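Local coordinates for protein Syntaxin1 (PDB 2XHE) that probably acts as a SNAP receptor of the syntaxin family, binding other SNARE proteins in membrane transport, at residues Arg213-His216 and Lys217-Gln220; Met43-Phe46 and Phe47-Lys51; Gln139-Ser142 and Leu143-Phe147. All coordinates share one frame; numbering follows the deposited sequence.

Contact 1 (Arg213-His216 and Lys217-Gln220)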
loop_
_atom_site.group_PDB
_atom_site.type_symbol
_atom_site.label_atom_id
_atom_site.label_comp_id
_atom_site.label_asym_id
_atom_site.label_seq_id
_atom_site.Cartn_x
_atom_site.Cartn_y
_atom_site.Cartn_z
ATOM N N ARG B 213 25.991 43.216 -16.954
ATOM C CA ARG B 213 26.768 42.537 -17.984
ATOM C C ARG B 213 27.198 41.160 -17.491
ATOM O O ARG B 213 27.351 40.225 -18.278
ATOM C CB ARG B 213 27.994 43.378 -18.352
ATOM C CG ARG B 213 28.798 42.871 -19.542
ATOM C CD ARG B 213 29.792 43.927 -20.010
ATOM N NE ARG B 213 29.131 45.206 -20.258
ATOM C CZ ARG B 213 29.075 46.203 -19.378
ATOM N NH1 ARG B 213 29.655 46.078 -18.190
ATOM N NH2 ARG B 213 28.441 47.327 -19.688
ATOM N N ASP B 214 27.384 41.046 -16.179
ATOM C CA ASP B 214 27.810 39.793 -15.564
ATOM C C ASP B 214 26.647 38.826 -15.355
ATOM O O ASP B 214 26.830 37.610 -15.412
ATOM C CB ASP B 214 28.522 40.051 -14.230
ATOM C CG ASP B 214 29.894 40.674 -14.408
ATOM O OD1 ASP B 214 30.158 41.249 -15.488
ATOM O OD2 ASP B 214 30.709 40.587 -13.464
ATOM N N ARG B 215 25.454 39.363 -15.107
ATOM C CA ARG B 215 24.280 38.515 -14.914
ATOM C C ARG B 215 24.005 37.655 -16.141
ATOM O O ARG B 215 23.427 36.578 -16.023
ATOM C CB ARG B 215 23.043 39.332 -14.526
ATOM C CG ARG B 215 23.071 39.839 -13.092
ATOM C CD ARG B 215 23.373 38.706 -12.122
ATOM N NE ARG B 215 23.919 39.183 -10.852
ATOM C CZ ARG B 215 23.212 39.345 -9.737
ATOM N NH1 ARG B 215 21.915 39.068 -9.721
ATOM N NH2 ARG B 215 23.803 39.782 -8.634
ATOM N N HIS B 216 24.421 38.124 -17.316
ATOM C CA HIS B 216 24.304 37.323 -18.535
ATOM C C HIS B 216 25.182 36.084 -18.433
ATOM O O HIS B 216 24.731 34.970 -18.707
ATOM C CB HIS B 216 24.681 38.131 -19.784
ATOM C CG HIS B 216 24.699 37.321 -21.047
ATOM N ND1 HIS B 216 23.554 37.005 -21.747
ATOM C CD2 HIS B 216 25.726 36.767 -21.736
ATOM C CE1 HIS B 216 23.873 36.288 -22.811
ATOM N NE2 HIS B 216 25.184 36.129 -22.827
ATOM N N LYS B 217 26.437 36.283 -18.041
ATOM C CA LYS B 217 27.356 35.171 -17.832
ATOM C C LYS B 217 26.815 34.248 -16.744
ATOM O O LYS B 217 27.166 33.069 -16.685
ATOM C CB LYS B 217 28.757 35.677 -17.455
ATOM C CG LYS B 217 29.517 36.363 -18.583
ATOM C CD LYS B 217 29.411 37.880 -18.501
ATOM C CE LYS B 217 30.429 38.554 -19.425
ATOM N NZ LYS B 217 30.581 40.026 -19.188
ATOM N N ASP B 218 25.956 34.796 -15.891
ATOM C CA ASP B 218 25.384 34.047 -14.778
ATOM C C ASP B 218 24.131 33.274 -15.193
ATOM O O ASP B 218 23.827 32.223 -14.627
ATOM C CB ASP B 218 25.071 34.981 -13.604
ATOM C CG ASP B 218 26.315 35.389 -12.823
ATOM O OD1 ASP B 218 27.338 34.674 -12.899
ATOM O OD2 ASP B 218 26.262 36.425 -12.125
ATOM N N ILE B 219 23.407 33.797 -16.177
ATOM C CA ILE B 219 22.217 33.127 -16.693
ATOM C C ILE B 219 22.589 31.949 -17.591
ATOM O O ILE B 219 21.994 30.879 -17.497
ATOM C CB ILE B 219 21.276 34.101 -17.452
ATOM C CG1 ILE B 219 20.217 34.676 -16.507
ATOM C CG2 ILE B 219 20.587 33.400 -18.624
ATOM C CD1 ILE B 219 20.783 35.310 -15.264
ATOM N N GLN B 220 23.576 32.144 -18.455
ATOM C CA GLN B 220 23.992 31.088 -19.368
ATOM C C GLN B 220 24.735 29.972 -18.629
ATOM O O GLN B 220 24.940 28.887 -19.176
ATOM C CB GLN B 220 24.855 31.664 -20.490
ATOM C CG GLN B 220 26.161 32.275 -19.998
ATOM C CD GLN B 220 26.877 33.081 -21.066
ATOM O OE1 GLN B 220 26.266 33.523 -22.044
ATOM N NE2 GLN B 220 28.179 33.283 -20.879
#
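Lys217 and Asp214 form the first of two ion pairs here, a long one: Lys217 NZ stands 3.9 Å from Asp214 OD1, and the two side chains meet at a slant. The same ammonium makes a weak hydrogen bond, NZ to Arg213 O at 3.4 Å. A bend in the lysine chain (chi2 98°) explains both, since it carries CD and CE past the Arg213 carbonyl and sets NZ against Arg213 CG. Lys217 and Arg213 thus run side by side in the same direction, yet Arg213 NE and Lys217 NZ remain 5.5 Å apart. Asp214 also has a weak, long pairing with Arg83 through OD2. In the second ion pair Asp218 OD2 lies 3.8 Å from Arg215 NE, well out of the guanidinium plane; no N-H points at it, and the attraction is of charges alone. Arg215 instead spends NH2 on a hydrogen bond to Ser74 O, and its side chain packs on Tyr165 and Val169 of helix 131-171.

All this lies at the N-terminal end of helix 214-237, within the T-SNARE coiled-coil homology region. The backbone bonds are uneven in this first turn. Asp218 N shares weak bonds between Asp214 O and Arg215 O, whereas Ile219 N reaches Arg215 O at 2.8 Å along a clearly bent N-H line. Gln220 N meets His216 O at 3.1 Å almost straight (170°).

The imidazole and carboxamide of His216 and Gln220 come together with planes 65° apart. His216 NE2 is 2.9 Å from Gln220 OE1, but the angle is too poor for a hydrogen bond. An alanine here takes away the ring beside the Gln220 amide, which would probably be freer to turn.

Contact 2 (Met43-Phe46 and Phe47-Lys51)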
loop_
_atom_site.group_PDB
_atom_site.type_symbol
_atom_site.label_atom_id
_atom_site.label_comp_id
_atom_site.label_asym_id
_atom_site.label_seq_id
_atom_site.Cartn_x
_atom_site.Cartn_y
_atom_site.Cartn_z
ATOM N N MET B 43 32.376 -9.556 -2.960
ATOM C CA MET B 43 32.004 -8.377 -3.729
ATOM C C MET B 43 32.523 -7.080 -3.108
ATOM O O MET B 43 31.811 -6.077 -3.030
ATOM C CB MET B 43 30.490 -8.341 -3.900
ATOM C CG MET B 43 29.932 -9.662 -4.396
ATOM S SD MET B 43 28.595 -9.443 -5.576
ATOM C CE MET B 43 27.365 -8.715 -4.518
ATOM N N ALA B 44 33.782 -7.108 -2.690
ATOM C CA ALA B 44 34.401 -5.969 -2.016
ATOM C C ALA B 44 34.366 -4.682 -2.839
ATOM O O ALA B 44 33.984 -3.625 -2.335
ATOM C CB ALA B 44 35.824 -6.302 -1.607
ATOM N N ASP B 45 34.764 -4.759 -4.102
ATOM C CA ASP B 45 34.757 -3.559 -4.926
ATOM C C ASP B 45 33.349 -3.013 -5.103
ATOM O O ASP B 45 33.149 -1.800 -5.080
ATOM C CB ASP B 45 35.402 -3.797 -6.289
ATOM C CG ASP B 45 35.806 -2.495 -6.971
ATOM O OD1 ASP B 45 35.626 -1.411 -6.365
ATOM O OD2 ASP B 45 36.315 -2.551 -8.111
ATOM N N PHE B 46 32.376 -3.908 -5.282
ATOM C CA PHE B 46 30.981 -3.499 -5.460
ATOM C C PHE B 46 30.418 -2.697 -4.273
ATOM O O PHE B 46 29.932 -1.572 -4.448
ATOM C CB PHE B 46 30.090 -4.704 -5.771
ATOM C CG PHE B 46 28.619 -4.403 -5.698
ATOM C CD1 PHE B 46 27.964 -3.813 -6.765
ATOM C CD2 PHE B 46 27.892 -4.703 -4.557
ATOM C CE1 PHE B 46 26.613 -3.530 -6.699
ATOM C CE2 PHE B 46 26.545 -4.423 -4.485
ATOM C CZ PHE B 46 25.903 -3.836 -5.557
ATOM N N PHE B 47 30.481 -3.258 -3.069
ATOM C CA PHE B 47 29.954 -2.545 -1.904
ATOM C C PHE B 47 30.669 -1.214 -1.681
ATOM O O PHE B 47 30.135 -0.299 -1.036
ATOM C CB PHE B 47 29.982 -3.420 -0.656
ATOM C CG PHE B 47 28.950 -4.496 -0.670
ATOM C CD1 PHE B 47 27.673 -4.251 -0.183
ATOM C CD2 PHE B 47 29.237 -5.744 -1.200
ATOM C CE1 PHE B 47 26.712 -5.237 -0.200
ATOM C CE2 PHE B 47 28.282 -6.735 -1.219
ATOM C CZ PHE B 47 27.014 -6.480 -0.715
ATOM N N ASN B 48 31.877 -1.131 -2.234
ATOM C CA ASN B 48 32.646 0.096 -2.318
ATOM C C ASN B 48 31.947 1.163 -3.160
ATOM O O ASN B 48 31.784 2.308 -2.725
ATOM C CB ASN B 48 33.976 -0.229 -2.967
ATOM C CG ASN B 48 35.147 0.128 -2.106
ATOM O OD1 ASN B 48 35.182 -0.189 -0.913
ATOM N ND2 ASN B 48 36.137 0.781 -2.710
ATOM N N ARG B 49 31.550 0.792 -4.379
ATOM C CA ARG B 49 30.897 1.737 -5.271
ATOM C C ARG B 49 29.599 2.248 -4.658
ATOM O O ARG B 49 29.295 3.441 -4.741
ATOM C CB ARG B 49 30.578 1.127 -6.641
ATOM C CG ARG B 49 31.542 0.086 -7.162
ATOM C CD ARG B 49 31.343 -0.073 -8.662
ATOM N NE ARG B 49 32.006 1.011 -9.371
ATOM C CZ ARG B 49 33.233 0.906 -9.872
ATOM N NH1 ARG B 49 33.883 -0.247 -9.755
ATOM N NH2 ARG B 49 33.806 1.935 -10.498
ATOM N N VAL B 50 28.810 1.362 -4.058
ATOM C CA VAL B 50 27.528 1.835 -3.554
ATOM C C VAL B 50 27.673 2.696 -2.294
ATOM O O VAL B 50 26.943 3.680 -2.127
ATOM C CB VAL B 50 26.408 0.739 -3.496
ATOM C CG1 VAL B 50 26.197 0.131 -4.882
ATOM C CG2 VAL B 50 26.705 -0.339 -2.495
ATOM N N LYS B 51 28.638 2.358 -1.436
ATOM C CA LYS B 51 29.052 3.282 -0.378
ATOM C C LYS B 51 29.426 4.628 -1.010
ATOM O O LYS B 51 28.905 5.673 -0.608
ATOM C CB LYS B 51 30.241 2.735 0.408
ATOM C CG LYS B 51 30.024 2.674 1.917
ATOM C CD LYS B 51 29.584 4.011 2.474
ATOM C CE LYS B 51 29.097 3.856 3.904
ATOM N NZ LYS B 51 29.138 5.152 4.644
#
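Phe46 and Phe47, neighbours in sequence, meet as an edge-to-face (T-shaped) pair, and the Phe46 side chain can be traced outward through it. Its CB starts beside the Phe47 backbone nitrogen, and with CG anti to its own N (chi1 169°) the ring swings out between Phe47 and Val50. On one border CD2 sits over a face of the Phe47 ring, offset toward the rim and 3.8 Å from Phe47 CD2. The ring centroids are 5.2 Å apart and the planes stand at 83°, and CD2 over the Phe47 face marks Phe46 as the ring that gives its edge. Farther out, CE1 and the tip CZ pack against Val50 CG1, the CZ to CG1 distance being 4.0 Å. Beyond the turn the same ring touches Ile111 and Gln139.

Phe47 CE2 in turn meets Met43 CB at 3.8 Å, while a ring from the chain of another protein also reaches Phe47. Met43 occupies the N-cap position, and its carbonyl O receives Phe47 N at 3.1 Å in a nearly straight bond (172°). On the polar side, Asp45 OD2 and Arg49 NH1 form a long salt bridge of 3.7 Å; Arg49 NH2 has its stronger partner in Asp107. Apart from the adjacent phenylalanine pair, these are i to i+4 contacts in the opening turns of helix 44-72, consistent with the first helix of the N-terminal three-helix (Habc) bundle of syntaxins.

Contact 3 (Gln139-Ser142 and Leu143-Phe147)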
loop_
_atom_site.group_PDB
_atom_site.type_symbol
_atom_site.label_atom_id
_atom_site.label_comp_id
_atom_site.label_asym_id
_atom_site.label_seq_id
_atom_site.Cartn_x
_atom_site.Cartn_y
_atom_site.Cartn_z
ATOM N N GLN B 139 20.393 -2.934 -5.366
ATOM C CA GLN B 139 21.269 -1.782 -5.142
ATOM C C GLN B 139 21.241 -0.840 -6.347
ATOM O O GLN B 139 21.081 0.380 -6.208
ATOM C CB GLN B 139 22.722 -2.223 -4.892
ATOM C CG GLN B 139 22.994 -2.974 -3.586
ATOM C CD GLN B 139 22.905 -2.093 -2.344
ATOM O OE1 GLN B 139 22.765 -0.872 -2.428
ATOM N NE2 GLN B 139 22.977 -2.721 -1.183
ATOM N N HIS B 140 21.412 -1.414 -7.532
ATOM C CA HIS B 140 21.475 -0.621 -8.752
ATOM C C HIS B 140 20.191 0.181 -8.963
ATOM O O HIS B 140 20.236 1.371 -9.293
ATOM C CB HIS B 140 21.747 -1.521 -9.958
ATOM C CG HIS B 140 21.953 -0.768 -11.235
ATOM N ND1 HIS B 140 21.944 0.607 -11.294
ATOM C CD2 HIS B 140 22.172 -1.198 -12.498
ATOM C CE1 HIS B 140 22.147 0.995 -12.542
ATOM N NE2 HIS B 140 22.292 -0.082 -13.292
ATOM N N SER B 141 19.047 -0.478 -8.767
ATOM C CA SER B 141 17.749 0.157 -8.941
ATOM C C SER B 141 17.532 1.256 -7.919
ATOM O O SER B 141 17.301 2.416 -8.268
ATOM C CB SER B 141 16.634 -0.875 -8.824
ATOM O OG SER B 141 16.673 -1.774 -9.919
ATOM N N SER B 142 17.609 0.886 -6.649
ATOM C CA SER B 142 17.357 1.825 -5.569
ATOM C C SER B 142 18.143 3.140 -5.728
ATOM O O SER B 142 17.581 4.231 -5.588
ATOM C CB SER B 142 17.668 1.165 -4.229
ATOM O OG SER B 142 17.363 2.038 -3.155
ATOM N N LEU B 143 19.435 3.031 -6.025
ATOM C CA LEU B 143 20.311 4.199 -6.039
ATOM C C LEU B 143 20.095 5.086 -7.268
ATOM O O LEU B 143 20.181 6.320 -7.183
ATOM C CB LEU B 143 21.785 3.771 -5.929
ATOM C CG LEU B 143 22.208 3.169 -4.585
ATOM C CD1 LEU B 143 23.591 2.547 -4.670
ATOM C CD2 LEU B 143 22.154 4.214 -3.475
ATOM N N SER B 144 19.824 4.462 -8.409
ATOM C CA SER B 144 19.506 5.226 -9.601
ATOM C C SER B 144 18.305 6.121 -9.331
ATOM O O SER B 144 18.294 7.289 -9.707
ATOM C CB SER B 144 19.238 4.299 -10.771
ATOM O OG SER B 144 20.381 3.512 -11.031
ATOM N N ARG B 145 17.301 5.575 -8.657
ATOM C CA ARG B 145 16.146 6.372 -8.277
ATOM C C ARG B 145 16.572 7.470 -7.320
ATOM O O ARG B 145 16.347 8.648 -7.596
ATOM C CB ARG B 145 15.010 5.507 -7.695
ATOM C CG ARG B 145 14.260 4.653 -8.741
ATOM C CD ARG B 145 12.976 3.980 -8.188
ATOM N NE ARG B 145 13.253 2.900 -7.237
ATOM C CZ ARG B 145 13.783 1.717 -7.563
ATOM N NH1 ARG B 145 14.109 1.448 -8.828
ATOM N NH2 ARG B 145 13.999 0.800 -6.619
ATOM N N LYS B 146 17.203 7.094 -6.210
ATOM C CA LYS B 146 17.699 8.081 -5.241
ATOM C C LYS B 146 18.457 9.195 -5.965
ATOM O O LYS B 146 18.258 10.370 -5.670
ATOM C CB LYS B 146 18.563 7.424 -4.153
ATOM C CG LYS B 146 18.930 8.330 -2.972
ATOM C CD LYS B 146 17.711 8.758 -2.148
ATOM C CE LYS B 146 17.257 10.186 -2.479
ATOM N NZ LYS B 146 15.953 10.555 -1.834
ATOM N N PHE B 147 19.287 8.822 -6.938
ATOM C CA PHE B 147 20.040 9.791 -7.732
ATOM C C PHE B 147 19.192 10.777 -8.567
ATOM O O PHE B 147 19.387 11.992 -8.465
ATOM C CB PHE B 147 21.085 9.095 -8.613
ATOM C CG PHE B 147 21.972 10.052 -9.350
ATOM C CD1 PHE B 147 22.605 11.083 -8.677
ATOM C CD2 PHE B 147 22.168 9.935 -10.712
ATOM C CE1 PHE B 147 23.413 11.975 -9.352
ATOM C CE2 PHE B 147 22.980 10.826 -11.390
ATOM C CZ PHE B 147 23.594 11.845 -10.713
#
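The Arg145 guanidinium has Ser141 O over one face, 3.4 Å above its plane and displaced toward the rim, with Ser142 N over a face as well. Ser141 O and Arg145 NH1 do not hydrogen-bond, because the angle is poor; the group lies flat against the backbone. A bend at chi3 (-70°) folds the arginine back over this turn, and its NH2 has a weak, long ion pair with Asp248. The other flat group, the His140 ring, has Ser144 OG at a slant to it, with ND1 3.3 Å from OG.

That hydroxyl hydrogen-bonds to His140 O at 2.8 Å, while Ser144 N reaches the same oxygen from the opposite face of the carbonyl plane at 3.2 Å. Arg145 N bonds Ser141 O at 3.2 Å, a regular helical link. Gln139 and Leu143 lie alongside each other, Gln139 OE1 being bonded to Arg54.

Buried hydroxyls therefore find partners: Ser144 OG uses the helix's own carbonyl, Ser141 OG bonds Gln137 O and Gln243 OE1, and Ser142 OG bonds a polar side chain of another protein's chain, so this part of helix 131-171 combines internal packing with binding.

From the N terminus the chain meets contact 2 first, at the start of helix 44-72, then contact 3 in helix 131-171, and last contact 1 at the start of helix 214-237. Each joins consecutive segments, so none closes a loop larger than helical turns; they follow in series, without nesting or crossing. Contacts 2 and 3 touch, about 14 Å between centres, where Val50 CB packs on Leu143 CD1 at 3.5 Å, tying helix 44-72 to helix 131-171. Contact 1 is remote, about 30 Å from contact 2 and 19 Å from contact 3 by nearest atoms, although its helix, 214-237, packs on helix 131-171 both at contact 1 (Tyr165) and at contact 3 (Met236 on Ser144).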